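Local coordinates for uncharacterized protein (Bacillus thuringiensis serovar kurstaki, PDB 4XE7) that probably polymerises into nucleotide-dependent actin-like filaments that help partition plasmid DNA, as relatives of the ParM family do, at residues L237-S242 with G263-I268; D342-Y347 with V374-A379; I368-G373 with I391-I396. One frame throughout, in Å; residues are numbered along the deposited sequence.

Contact 1 of 3, residues L237-S242 with G263-I268; sequences LGAGTS and GTNKYI
The tight glycine-rich turn Gly238-Thr241, which joins antiparallel strands 232-237 and 242-248, meets Gly263, Thr264 and Asn265 at the entry to helix 265-279. Its sequence, Leu-Gly-Ala-Gly-Thr-Ser, and its place in a hairpin are consistent with a phosphate-binding loop of the actin family, here without nucleotide. Within the turn, Gly238 N donates to Thr241 O. Two successive carbonyls of the turn then accept two successive amides from the other segment. Thr264 N reaches a lone pair of Gly238 O in the carbonyl plane at 3.3 Å, a long bond bent to 149° at the hydrogen. Asn265 N to Ala239 O is shorter, at 2.8 Å, and straighter, at 158°. Gly263 brings its CA to 3.2 Å from Ala239 O, a weak CA-H...O contact to the same oxygen; a CB here would run into Ala239 O and Gly240 CA. The hydroxyl oxygen Thr264 OG1 packs against the backbone, 3.4 Å from Ala239 CA. Asn265 CG lies beside its own backbone N (chi1 -79°), which sets Asn265 CG 3.0 Å from Ala239 O. Farther out, Asn265 OD1 touches Ala239 CB at 3.4 Å.

Contact 2 of 3, residues D342-Y347 with V374-A379; sequences DGMLKY and VLFGYA
Tyr347 and Phe376 both hold CG anti to their backbone N (chi1 172° and 177°), which places each CG at the gap between helix 337-362 and the short helix 372-376, where the rings meet. The rings form an offset edge-to-face pair: the edge of Phe376 is turned toward the face of Tyr347, with centroids 5.4 Å apart and planes inclined at 63°. Between the rings, the closest atoms are Phe376 CD2 and Tyr347 CD2 at 3.6 Å, and the neighbouring rim atom Phe376 CE2 also touches Tyr347 CB at 3.7 Å. Gly377 CA lies near the plane of the Tyr347 ring, 3.9 Å from Tyr347 CD2; the chain can pass this close to the ring edge because Gly377 has no side chain.

Met344 works on a different part of Phe376. Its CG stands above one face of the phenyl ring, displaced toward the rim, with Met344 CG to Phe376 CE1 at 4.1 Å. The same Met344 CG is 3.2 Å from Phe376 O, and the extended chain beyond it carries SD and CE past this oxygen, slightly farther away. Nearer the surface, Leu345 CD2 meets Ala379 CB at 4.2 Å. The segments thus hold together by van der Waals and aromatic contacts, with no hydrogen bond between them. Tyr267 adds a second edge-to-face partner to Tyr347, and Ile268 and Ile271 of helix 265-279 pack against Phe376. The arrangement is a long helix, 337-362, packed against the break at Gly377 between short helices 372-376 and 378-381, beside the five-stranded sheet of one half of what is consistent with an actin-like fold.

Contact 3 of 3, residues I368-G373 with I391-I396; sequences IVVGGG and ILPKNI
Val369 meets Leu392 where its CG2 methyl touches the branch carbon CG, and Val369 is in contact at every carbon from CB outward. Its CB touches Val374. CG1, anti to the carbonyl carbon (chi1 -66°), faces Leu237. CG2 falls between the backbone N and the carbonyl carbon, and there it touches the other segment: Val369 CG2 is 3.7 Å from Ile391 O and 3.8 Å from Leu392 CG. The backbone of the same residue makes the bond of a short parallel bridge, Val369 N to Ile391 O at 3.1 Å, straight at the hydrogen (164°) and nearly in line with the C=O bond (177°). One step back, Ile368 and Ile391 point the same way, side by side. Past the bridge the pairing ends, consistent with Pro393, which stands where the next parallel-sheet donor to Val369 O would be and has no N-H. Its ring instead brings Pro393 CD to 3.1 Å from Val369 O, a buried oxygen with no hydrogen-bond partner in the model. Ile396, the last residue of the type I turn that begins at Pro393, reaches back to put Ile396 CD1 3.6 Å from Val370 CA. Strand 366-370 lies between 232-237 and the outermost strand 390-391, parallel to both, with helix 372-376 against Val369, Leu392 and Ile396, and Phe402 of helix 402-418 against Val370.

How the contacts relate
From the N terminus, contact 1 comes first and closes the loop through strands 242-248 and 251-260, returning the start of helix 265-279 to the turn after strand 232-237. Contact 2 opens later, in series, and closes the stretch through the rest of helix 337-362 and strand 366-370. Contact 3 closes the one through short helices 372-376 and 378-381 to strand 390-391. Contacts 2 and 3 cross and share helix 372-376. In space all three touch. Leu237 pairs through its backbone with Val370 and Gly373, linking contact 1 to contact 3; Thr264 packs on Tyr347 and Phe376. Val374 reaches Leu392 and Ile396, so the sheet edge and the helices are joined through touching side chains.

Contact 1 of 3, residues L237-S242 with G263-I268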
loop_
_atom_site.group_PDB
_atom_site.type_symbol
_atom_site.label_atom_id
_atom_site.label_comp_id
_atom_site.label_asym_id
_atom_site.label_seq_id
_atom_site.Cartn_x
_atom_site.Cartn_y
_atom_site.Cartn_z
ATOM N N LEU A 237 -0.225 -12.676 -1.290
ATOM C CA LEU A 237 1.094 -13.257 -1.598
ATOM C C LEU A 237 2.210 -12.212 -1.470
ATOM O O LEU A 237 2.320 -11.305 -2.306
ATOM C CB LEU A 237 1.097 -13.855 -3.016
ATOM C CG LEU A 237 -0.157 -14.663 -3.330
ATOM C CD1 LEU A 237 -0.079 -15.301 -4.708
ATOM C CD2 LEU A 237 -0.350 -15.721 -2.244
ATOM N N GLY A 238 3.026 -12.332 -0.426
ATOM C CA GLY A 238 4.038 -11.329 -0.133
ATOM C C GLY A 238 5.473 -11.783 -0.372
ATOM O O GLY A 238 5.709 -12.862 -0.912
ATOM N N ALA A 239 6.434 -10.974 0.066
ATOM C CA ALA A 239 7.847 -11.250 -0.197
ATOM C C ALA A 239 8.372 -12.394 0.672
ATOM O O ALA A 239 9.135 -13.244 0.199
ATOM C CB ALA A 239 8.686 -9.982 0.020
ATOM N N GLY A 240 7.953 -12.419 1.933
ATOM C CA GLY A 240 8.450 -13.406 2.884
ATOM C C GLY A 240 7.379 -14.350 3.393
ATOM O O GLY A 240 7.671 -15.382 3.977
ATOM N N THR A 241 6.117 -13.997 3.168
ATOM C CA THR A 241 5.009 -14.784 3.685
ATOM C C THR A 241 3.836 -14.760 2.726
ATOM O O THR A 241 3.723 -13.867 1.883
ATOM C CB THR A 241 4.476 -14.251 5.052
ATOM O OG1 THR A 241 4.033 -12.898 4.884
ATOM C CG2 THR A 241 5.537 -14.312 6.144
ATOM N N SER A 242 2.942 -15.725 2.906
ATOM C CA SER A 242 1.644 -15.707 2.253
ATOM C C SER A 242 0.562 -15.766 3.322
ATOM O O SER A 242 0.657 -16.559 4.268
ATOM C CB SER A 242 1.502 -16.879 1.273
ATOM O OG SER A 242 2.392 -16.740 0.180
ATOM N N GLY A 263 7.109 -17.271 0.348
ATOM C CA GLY A 263 7.339 -15.908 -0.113
ATOM C C GLY A 263 8.005 -15.901 -1.477
ATOM O O GLY A 263 8.403 -16.953 -1.964
ATOM N N THR A 264 8.123 -14.731 -2.099
ATOM C CA THR A 264 8.899 -14.624 -3.343
ATOM C C THR A 264 10.417 -14.524 -3.116
ATOM O O THR A 264 11.208 -14.780 -4.043
ATOM C CB THR A 264 8.482 -13.395 -4.171
ATOM O OG1 THR A 264 8.587 -12.220 -3.350
ATOM C CG2 THR A 264 7.048 -13.563 -4.706
ATOM N N ASN A 265 10.808 -14.152 -1.896
ATOM C CA ASN A 265 12.205 -13.874 -1.565
ATOM C C ASN A 265 13.169 -14.954 -2.042
ATOM O O ASN A 265 14.096 -14.678 -2.808
ATOM C CB ASN A 265 12.380 -13.676 -0.043
ATOM C CG ASN A 265 11.961 -12.293 0.422
ATOM O OD1 ASN A 265 11.782 -11.374 -0.386
ATOM N ND2 ASN A 265 11.818 -12.133 1.734
ATOM N N LYS A 266 12.953 -16.187 -1.607
ATOM C CA LYS A 266 13.897 -17.243 -1.967
ATOM C C LYS A 266 13.945 -17.513 -3.477
ATOM O O LYS A 266 14.982 -17.922 -3.986
ATOM C CB LYS A 266 13.562 -18.523 -1.209
ATOM C CG LYS A 266 13.201 -18.253 0.243
ATOM C CD LYS A 266 13.757 -19.307 1.180
ATOM C CE LYS A 266 13.633 -18.859 2.623
ATOM N NZ LYS A 266 14.080 -19.920 3.566
ATOM N N TYR A 267 12.836 -17.282 -4.189
ATOM C CA TYR A 267 12.784 -17.539 -5.637
ATOM C C TYR A 267 13.558 -16.473 -6.390
ATOM O O TYR A 267 14.278 -16.756 -7.358
ATOM C CB TYR A 267 11.328 -17.607 -6.143
ATOM C CG TYR A 267 10.553 -18.736 -5.500
ATOM C CD1 TYR A 267 10.444 -19.982 -6.125
ATOM C CD2 TYR A 267 9.966 -18.576 -4.231
ATOM C CE1 TYR A 267 9.745 -21.033 -5.507
ATOM C CE2 TYR A 267 9.290 -19.606 -3.611
ATOM C CZ TYR A 267 9.172 -20.834 -4.257
ATOM O OH TYR A 267 8.489 -21.857 -3.635
ATOM N N ILE A 268 13.400 -15.240 -5.939
ATOM C CA ILE A 268 14.124 -14.109 -6.506
ATOM C C ILE A 268 15.631 -14.235 -6.232
ATOM O O ILE A 268 16.451 -13.989 -7.124
ATOM C CB ILE A 268 13.553 -12.779 -5.951
ATOM C CG1 ILE A 268 12.160 -12.548 -6.570
ATOM C CG2 ILE A 268 14.538 -11.612 -6.197
ATOM C CD1 ILE A 268 11.263 -11.534 -5.835
#

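Contact 2 of 3, residues D342-Y347 with V374-A379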
loop_
_atom_site.group_PDB
_atom_site.type_symbol
_atom_site.label_atom_id
_atom_site.label_comp_id
_atom_site.label_asym_id
_atom_site.label_seq_id
_atom_site.Cartn_x
_atom_site.Cartn_y
_atom_site.Cartn_z
ATOM N N ASP A 342 11.898 -19.328 -15.254
ATOM C CA ASP A 342 12.070 -20.543 -14.426
ATOM C C ASP A 342 11.698 -20.335 -12.956
ATOM O O ASP A 342 11.003 -21.159 -12.344
ATOM C CB ASP A 342 13.519 -21.047 -14.474
ATOM C CG ASP A 342 13.831 -21.838 -15.735
ATOM O OD1 ASP A 342 12.885 -22.177 -16.481
ATOM O OD2 ASP A 342 15.029 -22.121 -15.974
ATOM N N GLY A 343 12.203 -19.254 -12.383
ATOM C CA GLY A 343 11.910 -18.916 -11.004
ATOM C C GLY A 343 10.463 -18.482 -10.837
ATOM O O GLY A 343 9.821 -18.857 -9.855
ATOM N N MET A 344 9.943 -17.695 -11.786
ATOM C CA MET A 344 8.526 -17.305 -11.754
ATOM C C MET A 344 7.572 -18.526 -11.756
ATOM O O MET A 344 6.589 -18.568 -11.026
ATOM C CB MET A 344 8.183 -16.410 -12.944
ATOM C CG MET A 344 8.735 -15.000 -12.908
ATOM S SD MET A 344 8.352 -14.134 -14.452
ATOM C CE MET A 344 8.647 -12.444 -13.924
ATOM N N LEU A 345 7.852 -19.516 -12.596
ATOM C CA LEU A 345 6.916 -20.622 -12.752
ATOM C C LEU A 345 7.084 -21.638 -11.629
ATOM O O LEU A 345 6.113 -22.284 -11.225
ATOM C CB LEU A 345 7.090 -21.288 -14.117
ATOM C CG LEU A 345 6.772 -20.367 -15.287
ATOM C CD1 LEU A 345 7.081 -21.063 -16.608
ATOM C CD2 LEU A 345 5.319 -19.946 -15.232
ATOM N N LYS A 346 8.312 -21.781 -11.133
ATOM C CA LYS A 346 8.560 -22.599 -9.947
ATOM C C LYS A 346 7.754 -22.040 -8.760
ATOM O O LYS A 346 7.074 -22.774 -8.023
ATOM C CB LYS A 346 10.056 -22.628 -9.634
ATOM C CG LYS A 346 10.474 -23.621 -8.577
ATOM C CD LYS A 346 11.895 -24.114 -8.836
ATOM C CE LYS A 346 12.894 -22.971 -8.880
ATOM N NZ LYS A 346 14.141 -23.354 -9.614
ATOM N N TYR A 347 7.807 -20.724 -8.609
ATOM C CA TYR A 347 7.016 -20.045 -7.584
ATOM C C TYR A 347 5.509 -20.214 -7.826
ATOM O O TYR A 347 4.746 -20.480 -6.895
ATOM C CB TYR A 347 7.387 -18.556 -7.536
ATOM C CG TYR A 347 6.472 -17.744 -6.636
ATOM C CD1 TYR A 347 6.625 -17.761 -5.250
ATOM C CD2 TYR A 347 5.472 -16.952 -7.172
ATOM C CE1 TYR A 347 5.794 -16.999 -4.425
ATOM C CE2 TYR A 347 4.636 -16.199 -6.358
ATOM C CZ TYR A 347 4.799 -16.231 -4.984
ATOM O OH TYR A 347 3.959 -15.487 -4.177
ATOM N N VAL A 374 1.579 -12.036 -6.758
ATOM C CA VAL A 374 0.781 -12.272 -7.957
ATOM C C VAL A 374 1.482 -11.684 -9.176
ATOM O O VAL A 374 1.440 -12.251 -10.270
ATOM C CB VAL A 374 -0.627 -11.678 -7.823
ATOM C CG1 VAL A 374 -1.450 -11.963 -9.047
ATOM C CG2 VAL A 374 -1.331 -12.260 -6.603
ATOM N N LEU A 375 2.148 -10.557 -8.963
ATOM C CA LEU A 375 2.880 -9.879 -10.018
ATOM C C LEU A 375 4.121 -10.669 -10.415
ATOM O O LEU A 375 4.404 -10.832 -11.592
ATOM C CB LEU A 375 3.278 -8.480 -9.560
ATOM C CG LEU A 375 2.148 -7.568 -9.076
ATOM C CD1 LEU A 375 2.729 -6.309 -8.437
ATOM C CD2 LEU A 375 1.208 -7.211 -10.208
ATOM N N PHE A 376 4.863 -11.150 -9.426
ATOM C CA PHE A 376 6.031 -11.984 -9.694
ATOM C C PHE A 376 5.640 -13.294 -10.392
ATOM O O PHE A 376 6.285 -13.715 -11.378
ATOM C CB PHE A 376 6.780 -12.281 -8.385
ATOM C CG PHE A 376 7.973 -13.194 -8.554
ATOM C CD1 PHE A 376 9.108 -12.760 -9.229
ATOM C CD2 PHE A 376 7.960 -14.476 -8.035
ATOM C CE1 PHE A 376 10.201 -13.598 -9.388
ATOM C CE2 PHE A 376 9.057 -15.314 -8.172
ATOM C CZ PHE A 376 10.180 -14.874 -8.856
ATOM N N GLY A 377 4.575 -13.919 -9.887
ATOM C CA GLY A 377 4.136 -15.232 -10.357
ATOM C C GLY A 377 3.074 -15.200 -11.434
ATOM O O GLY A 377 2.525 -16.243 -11.802
ATOM N N TYR A 378 2.808 -14.008 -11.964
ATOM C CA TYR A 378 1.727 -13.808 -12.929
ATOM C C TYR A 378 1.768 -14.780 -14.124
ATOM O O TYR A 378 0.727 -15.289 -14.527
ATOM C CB TYR A 378 1.720 -12.352 -13.444
ATOM C CG TYR A 378 0.534 -12.055 -14.353
ATOM C CD1 TYR A 378 0.647 -12.140 -15.736
ATOM C CD2 TYR A 378 -0.707 -11.723 -13.821
ATOM C CE1 TYR A 378 -0.464 -11.890 -16.576
ATOM C CE2 TYR A 378 -1.803 -11.474 -14.640
ATOM C CZ TYR A 378 -1.674 -11.552 -16.017
ATOM O OH TYR A 378 -2.765 -11.303 -16.827
ATOM N N ALA A 379 2.948 -15.037 -14.689
ATOM C CA ALA A 379 3.027 -15.867 -15.894
ATOM C C ALA A 379 2.424 -17.248 -15.690
ATOM O O ALA A 379 1.828 -17.810 -16.601
ATOM C CB ALA A 379 4.486 -15.996 -16.367
#

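Contact 3 of 3, residues I368-G373 with I391-I396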
loop_
_atom_site.group_PDB
_atom_site.type_symbol
_atom_site.label_atom_id
_atom_site.label_comp_id
_atom_site.label_asym_id
_atom_site.label_seq_id
_atom_site.Cartn_x
_atom_site.Cartn_y
_atom_site.Cartn_z
ATOM N N ILE A 368 -9.412 -15.781 -4.294
ATOM C CA ILE A 368 -8.788 -14.553 -4.781
ATOM C C ILE A 368 -7.309 -14.442 -4.402
ATOM O O ILE A 368 -6.944 -14.780 -3.282
ATOM C CB ILE A 368 -9.542 -13.316 -4.230
ATOM C CG1 ILE A 368 -11.043 -13.471 -4.478
ATOM C CG2 ILE A 368 -8.996 -12.033 -4.861
ATOM C CD1 ILE A 368 -11.912 -12.357 -3.891
ATOM N N VAL A 369 -6.464 -13.974 -5.333
ATOM C CA VAL A 369 -5.070 -13.695 -5.014
ATOM C C VAL A 369 -4.800 -12.200 -5.109
ATOM O O VAL A 369 -5.334 -11.514 -5.979
ATOM C CB VAL A 369 -4.083 -14.459 -5.926
ATOM C CG1 VAL A 369 -4.182 -15.947 -5.671
ATOM C CG2 VAL A 369 -4.316 -14.132 -7.424
ATOM N N VAL A 370 -4.002 -11.694 -4.174
ATOM C CA VAL A 370 -3.575 -10.297 -4.176
ATOM C C VAL A 370 -2.154 -10.289 -3.697
ATOM O O VAL A 370 -1.672 -11.314 -3.219
ATOM C CB VAL A 370 -4.444 -9.387 -3.260
ATOM C CG1 VAL A 370 -5.884 -9.416 -3.697
ATOM C CG2 VAL A 370 -4.322 -9.816 -1.816
ATOM N N GLY A 371 -1.480 -9.144 -3.819
ATOM C CA GLY A 371 -0.144 -8.994 -3.274
ATOM C C GLY A 371 0.892 -8.987 -4.380
ATOM O O GLY A 371 0.586 -9.379 -5.496
ATOM N N GLY A 372 2.115 -8.560 -4.058
ATOM C CA GLY A 372 3.214 -8.502 -5.007
ATOM C C GLY A 372 3.594 -9.853 -5.603
ATOM O O GLY A 372 4.152 -9.917 -6.696
ATOM N N GLY A 373 3.304 -10.927 -4.878
ATOM C CA GLY A 373 3.556 -12.277 -5.355
ATOM C C GLY A 373 2.762 -12.621 -6.613
ATOM O O GLY A 373 3.199 -13.415 -7.442
ATOM N N ILE A 391 -10.024 -15.860 -8.868
ATOM C CA ILE A 391 -9.956 -14.466 -9.280
ATOM C C ILE A 391 -8.540 -13.914 -9.184
ATOM O O ILE A 391 -7.938 -13.886 -8.106
ATOM C CB ILE A 391 -10.881 -13.582 -8.419
ATOM C CG1 ILE A 391 -12.319 -14.116 -8.451
ATOM C CG2 ILE A 391 -10.813 -12.148 -8.880
ATOM C CD1 ILE A 391 -12.879 -14.266 -9.844
ATOM N N LEU A 392 -8.006 -13.493 -10.318
ATOM C CA LEU A 392 -6.760 -12.743 -10.353
ATOM C C LEU A 392 -7.180 -11.355 -10.807
ATOM O O LEU A 392 -7.467 -11.164 -11.980
ATOM C CB LEU A 392 -5.748 -13.383 -11.308
ATOM C CG LEU A 392 -4.254 -13.122 -11.126
ATOM C CD1 LEU A 392 -3.440 -14.014 -12.061
ATOM C CD2 LEU A 392 -3.933 -11.656 -11.365
ATOM N N PRO A 393 -7.265 -10.398 -9.868
ATOM C CA PRO A 393 -7.866 -9.080 -10.137
ATOM C C PRO A 393 -7.151 -8.343 -11.263
ATOM O O PRO A 393 -5.912 -8.346 -11.302
ATOM C CB PRO A 393 -7.703 -8.315 -8.797
ATOM C CG PRO A 393 -7.454 -9.386 -7.752
ATOM C CD PRO A 393 -6.736 -10.508 -8.499
ATOM N N LYS A 394 -7.919 -7.730 -12.163
ATOM C CA LYS A 394 -7.347 -7.000 -13.295
ATOM C C LYS A 394 -6.409 -5.892 -12.827
ATOM O O LYS A 394 -5.362 -5.662 -13.433
ATOM C CB LYS A 394 -8.456 -6.416 -14.172
ATOM C CG LYS A 394 -9.040 -7.399 -15.165
ATOM C CD LYS A 394 -8.684 -7.018 -16.591
ATOM C CE LYS A 394 -9.341 -7.950 -17.600
ATOM N NZ LYS A 394 -8.363 -8.464 -18.602
ATOM N N ASN A 395 -6.794 -5.236 -11.737
ATOM C CA ASN A 395 -6.040 -4.136 -11.129
ATOM C C ASN A 395 -5.098 -4.576 -9.997
ATOM O O ASN A 395 -4.831 -3.815 -9.050
ATOM C CB ASN A 395 -7.026 -3.111 -10.593
ATOM C CG ASN A 395 -8.155 -3.766 -9.837
ATOM O OD1 ASN A 395 -8.070 -4.948 -9.509
ATOM N ND2 ASN A 395 -9.224 -3.019 -9.570
ATOM N N ILE A 396 -4.600 -5.804 -10.109
ATOM C CA ILE A 396 -3.651 -6.393 -9.157
ATOM C C ILE A 396 -2.477 -5.461 -8.847
ATOM O O ILE A 396 -1.914 -5.491 -7.751
ATOM C CB ILE A 396 -3.119 -7.745 -9.706
ATOM C CG1 ILE A 396 -2.215 -8.445 -8.701
ATOM C CG2 ILE A 396 -2.370 -7.527 -11.036
ATOM C CD1 ILE A 396 -2.941 -8.979 -7.497
#